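Local structure of ribonucleoside triphosphate reductase (Lactobacillus leichmannii, 1L1L) at residues A[153-158]-A[226-231]; A[196-201]-A[272-277]; A[220-225]-A[255-260]. The protein catalyses the adenosylcobalamin-dependent reduction of ribonucleoside triphosphates to 2'-deoxyribonucleoside triphosphates, working as an allosterically regulated monomer. All coordinates share one frame; numbering follows the deposited sequence.

Interaction 1. Residues A[153-158]-A[226-231]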
loop_
_atom_site.group_PDB
_atom_site.type_symbol
_atom_site.label_atom_id
_atom_site.label_comp_id
_atom_site.label_asym_id
_atom_site.label_seq_id
_atom_site.Cartn_x
_atom_site.Cartn_y
_atom_site.Cartn_z
ATOM N N LEU A 153 -7.499 12.955 -0.618
ATOM C CA LEU A 153 -6.534 12.170 -1.374
ATOM C C LEU A 153 -5.144 12.819 -1.376
ATOM O O LEU A 153 -4.136 12.142 -1.137
ATOM C CB LEU A 153 -7.029 11.978 -2.811
ATOM C CG LEU A 153 -6.084 11.277 -3.785
ATOM C CD1 LEU A 153 -6.836 10.218 -4.543
ATOM C CD2 LEU A 153 -5.493 12.295 -4.727
ATOM N N PHE A 154 -5.097 14.125 -1.646
ATOM C CA PHE A 154 -3.856 14.899 -1.697
ATOM C C PHE A 154 -3.105 14.778 -0.357
ATOM O O PHE A 154 -1.899 14.526 -0.308
ATOM C CB PHE A 154 -4.207 16.373 -1.968
ATOM C CG PHE A 154 -3.049 17.236 -2.435
ATOM C CD1 PHE A 154 -1.791 16.704 -2.689
ATOM C CD2 PHE A 154 -3.249 18.602 -2.645
ATOM C CE1 PHE A 154 -0.748 17.508 -3.142
ATOM C CE2 PHE A 154 -2.217 19.418 -3.098
ATOM C CZ PHE A 154 -0.958 18.872 -3.349
ATOM N N ASP A 155 -3.844 14.937 0.727
ATOM C CA ASP A 155 -3.247 14.882 2.067
ATOM C C ASP A 155 -2.640 13.507 2.389
ATOM O O ASP A 155 -1.454 13.403 2.710
ATOM C CB ASP A 155 -4.305 15.283 3.106
ATOM C CG ASP A 155 -3.728 15.415 4.512
ATOM O OD1 ASP A 155 -2.628 15.977 4.639
ATOM O OD2 ASP A 155 -4.388 14.966 5.471
ATOM N N GLU A 156 -3.436 12.453 2.270
ATOM C CA GLU A 156 -2.949 11.108 2.563
ATOM C C GLU A 156 -1.799 10.732 1.635
ATOM O O GLU A 156 -0.858 10.038 2.042
ATOM C CB GLU A 156 -4.088 10.098 2.457
ATOM C CG GLU A 156 -5.220 10.332 3.443
ATOM C CD GLU A 156 -4.738 10.521 4.887
ATOM O OE1 GLU A 156 -3.722 9.894 5.272
ATOM O OE2 GLU A 156 -5.391 11.288 5.630
ATOM N N LEU A 157 -1.861 11.180 0.380
ATOM C CA LEU A 157 -0.771 10.895 -0.545
ATOM C C LEU A 157 0.519 11.597 -0.083
ATOM O O LEU A 157 1.600 11.023 -0.154
ATOM C CB LEU A 157 -1.113 11.362 -1.978
ATOM C CG LEU A 157 -2.052 10.499 -2.842
ATOM C CD1 LEU A 157 -2.436 11.272 -4.149
ATOM C CD2 LEU A 157 -1.376 9.185 -3.170
ATOM N N MET A 158 0.422 12.842 0.371
ATOM C CA MET A 158 1.630 13.534 0.796
ATOM C C MET A 158 2.181 12.926 2.090
ATOM O O MET A 158 3.356 13.079 2.381
ATOM C CB MET A 158 1.381 15.028 0.978
ATOM C CG MET A 158 1.441 15.792 -0.338
ATOM S SD MET A 158 1.457 17.532 -0.033
ATOM C CE MET A 158 -0.198 17.753 0.596
ATOM N N GLY A 226 -0.524 23.710 3.448
ATOM C CA GLY A 226 -0.506 24.844 2.542
ATOM C C GLY A 226 -0.780 24.385 1.120
ATOM O O GLY A 226 -1.524 25.032 0.385
ATOM N N TRP A 227 -0.173 23.259 0.749
ATOM C CA TRP A 227 -0.319 22.663 -0.580
ATOM C C TRP A 227 -1.751 22.217 -0.831
ATOM O O TRP A 227 -2.313 22.480 -1.903
ATOM C CB TRP A 227 0.614 21.450 -0.723
ATOM C CG TRP A 227 2.056 21.786 -0.998
ATOM C CD1 TRP A 227 2.795 22.774 -0.418
ATOM C CD2 TRP A 227 2.935 21.108 -1.904
ATOM N NE1 TRP A 227 4.075 22.758 -0.904
ATOM C CE2 TRP A 227 4.191 21.742 -1.816
ATOM C CE3 TRP A 227 2.781 20.022 -2.781
ATOM C CZ2 TRP A 227 5.292 21.327 -2.571
ATOM C CZ3 TRP A 227 3.873 19.609 -3.534
ATOM C CH2 TRP A 227 5.114 20.261 -3.424
ATOM N N VAL A 228 -2.332 21.535 0.152
ATOM C CA VAL A 228 -3.703 21.046 0.063
ATOM C C VAL A 228 -4.711 22.196 -0.065
ATOM O O VAL A 228 -5.548 22.194 -0.970
ATOM C CB VAL A 228 -4.082 20.185 1.299
ATOM C CG1 VAL A 228 -5.561 19.789 1.230
ATOM C CG2 VAL A 228 -3.201 18.925 1.349
ATOM N N LEU A 229 -4.623 23.169 0.840
ATOM C CA LEU A 229 -5.526 24.321 0.828
ATOM C C LEU A 229 -5.457 25.117 -0.483
ATOM O O LEU A 229 -6.473 25.651 -0.941
ATOM C CB LEU A 229 -5.221 25.242 2.022
ATOM C CG LEU A 229 -5.464 24.629 3.408
ATOM C CD1 LEU A 229 -5.079 25.615 4.496
ATOM C CD2 LEU A 229 -6.919 24.223 3.542
ATOM N N ALA A 230 -4.271 25.182 -1.085
ATOM C CA ALA A 230 -4.082 25.917 -2.338
ATOM C C ALA A 230 -4.773 25.223 -3.517
ATOM O O ALA A 230 -5.266 25.878 -4.449
ATOM C CB ALA A 230 -2.615 26.070 -2.623
ATOM N N ASN A 231 -4.794 23.898 -3.492
ATOM C CA ASN A 231 -5.449 23.151 -4.556
ATOM C C ASN A 231 -6.947 23.199 -4.272
ATOM O O ASN A 231 -7.763 23.249 -5.197
ATOM C CB ASN A 231 -4.953 21.700 -4.581
ATOM C CG ASN A 231 -5.641 20.865 -5.646
ATOM O OD1 ASN A 231 -5.536 21.149 -6.841
ATOM N ND2 ASN A 231 -6.348 19.825 -5.218
#

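Interaction 2. Residues A[196-201]-A[272-277]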
loop_
_atom_site.group_PDB
_atom_site.type_symbol
_atom_site.label_atom_id
_atom_site.label_comp_id
_atom_site.label_asym_id
_atom_site.label_seq_id
_atom_site.Cartn_x
_atom_site.Cartn_y
_atom_site.Cartn_z
ATOM N N ASP A 196 14.059 30.427 -10.850
ATOM C CA ASP A 196 14.277 29.956 -12.213
ATOM C C ASP A 196 13.462 28.697 -12.497
ATOM O O ASP A 196 12.583 28.704 -13.362
ATOM C CB ASP A 196 15.770 29.687 -12.467
ATOM C CG ASP A 196 16.591 30.972 -12.566
ATOM O OD1 ASP A 196 16.177 31.889 -13.312
ATOM O OD2 ASP A 196 17.654 31.061 -11.911
ATOM N N ALA A 197 13.747 27.628 -11.759
ATOM C CA ALA A 197 13.045 26.360 -11.929
ATOM C C ALA A 197 11.533 26.524 -12.043
ATOM O O ALA A 197 10.887 25.850 -12.852
ATOM C CB ALA A 197 13.378 25.425 -10.774
ATOM N N SER A 198 10.969 27.414 -11.235
ATOM C CA SER A 198 9.530 27.635 -11.258
ATOM C C SER A 198 9.082 28.365 -12.520
ATOM O O SER A 198 8.035 28.055 -13.087
ATOM C CB SER A 198 9.097 28.421 -10.024
ATOM O OG SER A 198 9.405 27.707 -8.840
ATOM N N VAL A 199 9.872 29.343 -12.949
ATOM C CA VAL A 199 9.551 30.099 -14.153
ATOM C C VAL A 199 9.443 29.094 -15.290
ATOM O O VAL A 199 8.564 29.200 -16.146
ATOM C CB VAL A 199 10.662 31.138 -14.482
ATOM C CG1 VAL A 199 10.444 31.733 -15.870
ATOM C CG2 VAL A 199 10.655 32.243 -13.437
ATOM N N LYS A 200 10.340 28.112 -15.279
ATOM C CA LYS A 200 10.358 27.076 -16.297
ATOM C C LYS A 200 9.071 26.264 -16.364
ATOM O O LYS A 200 8.695 25.786 -17.435
ATOM C CB LYS A 200 11.534 26.137 -16.071
ATOM C CG LYS A 200 12.877 26.758 -16.391
ATOM C CD LYS A 200 14.001 25.743 -16.260
ATOM C CE LYS A 200 14.161 25.235 -14.822
ATOM N NZ LYS A 200 13.015 24.397 -14.341
ATOM N N VAL A 201 8.395 26.101 -15.233
ATOM C CA VAL A 201 7.156 25.336 -15.221
ATOM C C VAL A 201 5.902 26.199 -15.264
ATOM O O VAL A 201 4.798 25.691 -15.102
ATOM C CB VAL A 201 7.074 24.401 -13.993
ATOM C CG1 VAL A 201 8.158 23.344 -14.070
ATOM C CG2 VAL A 201 7.197 25.204 -12.714
ATOM N N SER A 272 10.751 18.448 -2.823
ATOM C CA SER A 272 10.803 18.459 -4.286
ATOM C C SER A 272 10.863 19.880 -4.843
ATOM O O SER A 272 11.199 20.090 -6.016
ATOM C CB SER A 272 9.558 17.773 -4.837
ATOM O OG SER A 272 8.403 18.472 -4.404
ATOM N N GLY A 273 10.548 20.858 -4.003
ATOM C CA GLY A 273 10.525 22.230 -4.471
ATOM C C GLY A 273 9.087 22.482 -4.891
ATOM O O GLY A 273 8.303 21.537 -4.947
ATOM N N PRO A 274 8.704 23.724 -5.205
ATOM C CA PRO A 274 7.325 24.012 -5.604
ATOM C C PRO A 274 7.016 23.686 -7.064
ATOM O O PRO A 274 5.858 23.699 -7.466
ATOM C CB PRO A 274 7.210 25.500 -5.326
ATOM C CG PRO A 274 8.570 25.989 -5.774
ATOM C CD PRO A 274 9.518 24.954 -5.194
ATOM N N MET A 275 8.051 23.387 -7.843
ATOM C CA MET A 275 7.877 23.105 -9.262
ATOM C C MET A 275 6.766 22.098 -9.558
ATOM O O MET A 275 5.864 22.387 -10.344
ATOM C CB MET A 275 9.201 22.644 -9.878
ATOM C CG MET A 275 10.286 23.724 -9.910
ATOM S SD MET A 275 11.039 24.063 -8.277
ATOM C CE MET A 275 12.068 22.636 -8.118
ATOM N N PRO A 276 6.809 20.905 -8.939
ATOM C CA PRO A 276 5.736 19.942 -9.222
ATOM C C PRO A 276 4.355 20.471 -8.851
ATOM O O PRO A 276 3.355 20.121 -9.493
ATOM C CB PRO A 276 6.139 18.711 -8.402
ATOM C CG PRO A 276 6.972 19.295 -7.286
ATOM C CD PRO A 276 7.794 20.333 -8.011
ATOM N N LEU A 277 4.295 21.315 -7.820
ATOM C CA LEU A 277 3.022 21.891 -7.393
ATOM C C LEU A 277 2.498 22.884 -8.431
ATOM O O LEU A 277 1.295 22.975 -8.666
ATOM C CB LEU A 277 3.174 22.611 -6.047
ATOM C CG LEU A 277 1.916 23.320 -5.539
ATOM C CD1 LEU A 277 0.806 22.302 -5.329
ATOM C CD2 LEU A 277 2.222 24.072 -4.242
#

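Interaction 3. Residues A[220-225]-A[255-260]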
loop_
_atom_site.group_PDB
_atom_site.type_symbol
_atom_site.label_atom_id
_atom_site.label_comp_id
_atom_site.label_asym_id
_atom_site.label_seq_id
_atom_site.Cartn_x
_atom_site.Cartn_y
_atom_site.Cartn_z
ATOM N N LEU A 220 0.914 30.808 0.307
ATOM C CA LEU A 220 1.001 29.448 0.826
ATOM C C LEU A 220 1.969 29.216 1.972
ATOM O O LEU A 220 3.157 29.521 1.875
ATOM C CB LEU A 220 1.356 28.455 -0.284
ATOM C CG LEU A 220 0.204 27.914 -1.130
ATOM C CD1 LEU A 220 -0.387 29.035 -1.948
ATOM C CD2 LEU A 220 0.710 26.790 -2.021
ATOM N N PRO A 221 1.460 28.695 3.091
ATOM C CA PRO A 221 2.392 28.446 4.188
ATOM C C PRO A 221 3.250 27.293 3.691
ATOM O O PRO A 221 2.754 26.410 2.990
ATOM C CB PRO A 221 1.471 28.061 5.346
ATOM C CG PRO A 221 0.206 27.581 4.666
ATOM C CD PRO A 221 0.063 28.521 3.521
ATOM N N ASP A 222 4.538 27.317 4.000
ATOM C CA ASP A 222 5.428 26.254 3.558
ATOM C C ASP A 222 5.169 24.955 4.328
ATOM O O ASP A 222 6.039 24.458 5.042
ATOM C CB ASP A 222 6.874 26.717 3.721
ATOM C CG ASP A 222 7.881 25.624 3.447
ATOM O OD1 ASP A 222 7.568 24.683 2.683
ATOM O OD2 ASP A 222 9.005 25.719 3.990
ATOM N N THR A 223 3.968 24.405 4.164
ATOM C CA THR A 223 3.574 23.169 4.840
ATOM C C THR A 223 2.699 22.297 3.942
ATOM O O THR A 223 2.150 22.779 2.949
ATOM C CB THR A 223 2.755 23.468 6.105
ATOM O OG1 THR A 223 1.504 24.061 5.729
ATOM C CG2 THR A 223 3.513 24.433 7.022
ATOM N N ARG A 224 2.558 21.025 4.302
ATOM C CA ARG A 224 1.726 20.107 3.531
ATOM C C ARG A 224 0.321 20.678 3.416
ATOM O O ARG A 224 -0.283 20.644 2.345
ATOM C CB ARG A 224 1.674 18.726 4.203
ATOM C CG ARG A 224 0.420 17.891 3.879
ATOM C CD ARG A 224 0.540 16.455 4.415
ATOM N NE ARG A 224 0.886 16.426 5.841
ATOM C CZ ARG A 224 0.054 16.734 6.831
ATOM N NH1 ARG A 224 -1.199 17.095 6.575
ATOM N NH2 ARG A 224 0.484 16.705 8.087
ATOM N N GLU A 225 -0.199 21.204 4.523
ATOM C CA GLU A 225 -1.537 21.781 4.521
ATOM C C GLU A 225 -1.612 22.954 3.549
ATOM O O GLU A 225 -2.640 23.176 2.900
ATOM C CB GLU A 225 -1.919 22.243 5.931
ATOM C CG GLU A 225 -1.815 21.147 6.981
ATOM C CD GLU A 225 -0.383 20.666 7.170
ATOM O OE1 GLU A 225 0.496 21.509 7.437
ATOM O OE2 GLU A 225 -0.133 19.447 7.046
ATOM N N SER A 255 6.099 31.634 -2.925
ATOM C CA SER A 255 7.450 32.141 -2.700
ATOM C C SER A 255 8.077 31.552 -1.438
ATOM O O SER A 255 9.301 31.513 -1.310
ATOM C CB SER A 255 7.433 33.673 -2.598
ATOM O OG SER A 255 6.978 34.272 -3.806
ATOM N N ASP A 256 7.237 31.088 -0.516
ATOM C CA ASP A 256 7.716 30.518 0.746
ATOM C C ASP A 256 7.967 29.023 0.708
ATOM O O ASP A 256 8.574 28.468 1.624
ATOM C CB ASP A 256 6.732 30.820 1.876
ATOM C CG ASP A 256 6.725 32.285 2.258
ATOM O OD1 ASP A 256 7.812 32.896 2.219
ATOM O OD2 ASP A 256 5.645 32.819 2.601
ATOM N N ILE A 257 7.499 28.357 -0.342
ATOM C CA ILE A 257 7.706 26.920 -0.433
ATOM C C ILE A 257 9.200 26.605 -0.453
ATOM O O ILE A 257 9.956 27.192 -1.226
ATOM C CB ILE A 257 7.044 26.335 -1.695
ATOM C CG1 ILE A 257 5.566 26.724 -1.726
ATOM C CG2 ILE A 257 7.191 24.826 -1.704
ATOM C CD1 ILE A 257 4.811 26.368 -0.470
ATOM N N ARG A 258 9.615 25.677 0.406
ATOM C CA ARG A 258 11.022 25.290 0.498
ATOM C C ARG A 258 11.524 24.661 -0.795
ATOM O O ARG A 258 10.807 23.918 -1.461
ATOM C CB ARG A 258 11.231 24.304 1.654
ATOM C CG ARG A 258 10.718 22.903 1.371
ATOM C CD ARG A 258 10.671 22.059 2.636
ATOM N NE ARG A 258 9.830 22.681 3.650
ATOM C CZ ARG A 258 9.425 22.076 4.761
ATOM N NH1 ARG A 258 9.781 20.821 5.007
ATOM N NH2 ARG A 258 8.664 22.728 5.627
ATOM N N PRO A 259 12.784 24.933 -1.148
ATOM C CA PRO A 259 13.419 24.414 -2.359
ATOM C C PRO A 259 13.645 22.910 -2.383
ATOM O O PRO A 259 13.462 22.213 -1.386
ATOM C CB PRO A 259 14.726 25.192 -2.413
ATOM C CG PRO A 259 15.068 25.345 -0.957
ATOM C CD PRO A 259 13.730 25.753 -0.371
ATOM N N TYR A 260 14.050 22.422 -3.549
ATOM C CA TYR A 260 14.315 21.011 -3.760
ATOM C C TYR A 260 15.504 20.531 -2.929
ATOM O O TYR A 260 16.539 21.192 -2.864
ATOM C CB TYR A 260 14.558 20.773 -5.253
ATOM C CG TYR A 260 15.155 19.430 -5.601
ATOM C CD1 TYR A 260 16.528 19.212 -5.501
ATOM C CD2 TYR A 260 14.353 18.385 -6.055
ATOM C CE1 TYR A 260 17.089 17.994 -5.847
ATOM C CE2 TYR A 260 14.905 17.157 -6.404
ATOM C CZ TYR A 260 16.274 16.971 -6.299
ATOM O OH TYR A 260 16.838 15.766 -6.657
HETATM O O HOH W 1 4.320 30.386 -0.232
#

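Interaction 1. Residues A[153-158]-A[226-231]
F154 fills the gap between the two helices, its ring leaning obliquely against the backbone of W227 and V228. F154 CE2 is 3.3 Å from the W227 carbonyl O, F154 CD2 lies 3.7 Å from V228 CA, and the CB of N231 rests near both ring carbons. The two aromatic side chains meet at about a right angle, with F154 CZ in the plane of the indole and 4.0 Å from W227 CE3. The segments run nearly antiparallel, 157° between directions with axes 9.6 Å apart. They join helix 148-158, which precedes strand 162-166 of what is probably the alpha-beta barrel, to helix 224-236 in the insertion domain. Sulfur contributes a Met-aromatic contact: M158 SD is 4.8 Å from the centroid of the W227 six-membered ring, approaching obliquely. A bend at chi3 (-68°) carries the M158 methyl back over one face of F154, and CE ends tightly packed 3.3 Å from V228 CG2. A flexible thioether can bend to fit closely against the branched valine. No hydrogen bond crosses; D155 grazes V228 with its CB, while its carboxylate finds partners beyond the segments: salt bridges with R224 and K159, a hydrogen bond from W457.

Interaction 2. Residues A[196-201]-A[272-277]
A197 and M275 form the first shell of the contact: the alanine methyl sits against the thioether, with CB 3.6 Å from M275 CG and 3.7 Å from M275 SD. The small alanine lets the helix 195-200 backbone come close, and M275 CG also lies 3.7 Å from the A197 carbonyl O. Two successive bends, chi2 74° and chi3 75°, fold the methionine so that SD and CE both stay beside the alanine. On one flank S198 OG lies 3.6 Å from P274 CG; on another, V201 CG2 reaches 3.9 Å from the carbonyl O of M275.

The next shell supports these groups. S198 OG is hydrogen-bonded to the carbonyl O of S194, one turn back, so the serine meets the proline ring while its polar atom is already satisfied. Before M275, G273 takes a positive phi (93°), a conformation glycine adopts readily, and the chain there passes close to the M275 methyl. I278 meets S198 and V201, and S279 meets V201, carrying the contact along helix 275-289. At the end of helix 195-200 K200 makes a local bond, NZ donating to A197 O at 3.0 Å, in the carbonyl plane and on a lone pair; a lysine ammonium here would also suit the negative end of the helix dipole.

Both segments belong to the insertion domain, which in this monomeric enzyme probably stands in for part of a second subunit. With neither hydrogen bond nor ion pair across it, the contact relies on shape and dispersion, and even S198 OG turns to S194 O for its hydrogen bond.

Interaction 3. Residues A[220-225]-A[255-260]
D222 OD1 accepts two N-H groups of R258: the backbone N at 3.2 Å, a long, weak but nearly straight bond (165°), and the side-chain NE, also at 3.2 Å. The same NE reaches D222 OD2 at 3.2 Å; its hydrogen points more directly at OD2 and only glancingly at OD1, and both oxygens are met on their syn sides. OD2 lies in the guanidinium plane, whereas OD1 is tilted from it. Carboxylate and guanidinium planes stand 86° apart, so this salt bridge lacks the flat, side-by-side pairing of the classic bidentate form. Instead NH2 makes weak bonds to D222 OD2 (3.4 Å) and to the backbone O of D222 (3.2 Å). Arginine suits the place because NE and NH2 offer several directed N-H groups and a positive charge, beside its own backbone N; chi1 of 74°, with CG between the backbone N and carbonyl carbon, and a further bend at chi3 fold its chain back over the aspartate.

D222 is presented by its own backbone. It is the centre of an inverse gamma turn closed by T223 N to P221 O at 2.6 Å, after which T223 caps the helix through G226 N. Further up, a water bridges the segments, donating to L220 O at 2.6 Å and accepting from D256 N at 3.0 Å. Beside it I257 turns its CD1 methyl onto L220 CB, while the D256 carboxylate pairs with R219.

Thus the turn leading into helix 224-236 is fastened to the loop leaving strand 249-253. L220 shares backbone hydrogen bonds with D253 at the end of that strand, and the apolar side chains of L220 and I257 continue inward onto A230 and W227 of the helix.

Interaction 1 is buried, whereas interactions 2 and 3 are partly buried and lie farther from the centre of the chain. Interactions 1 and 3 share helix 224-236, one along its side and one at its entrance, and the salt bridge from D155 to R224 ties them together. W227 connects interaction 1 to interaction 2 by packing on G273 and L277, and P274 meets I257 between interactions 2 and 3. Chemistry follows place: aromatic and sulfur packing between the helices of interaction 1, modest apolar contact in interaction 2, and charge, backbone bonds and a bridging water in the loops of interaction 3.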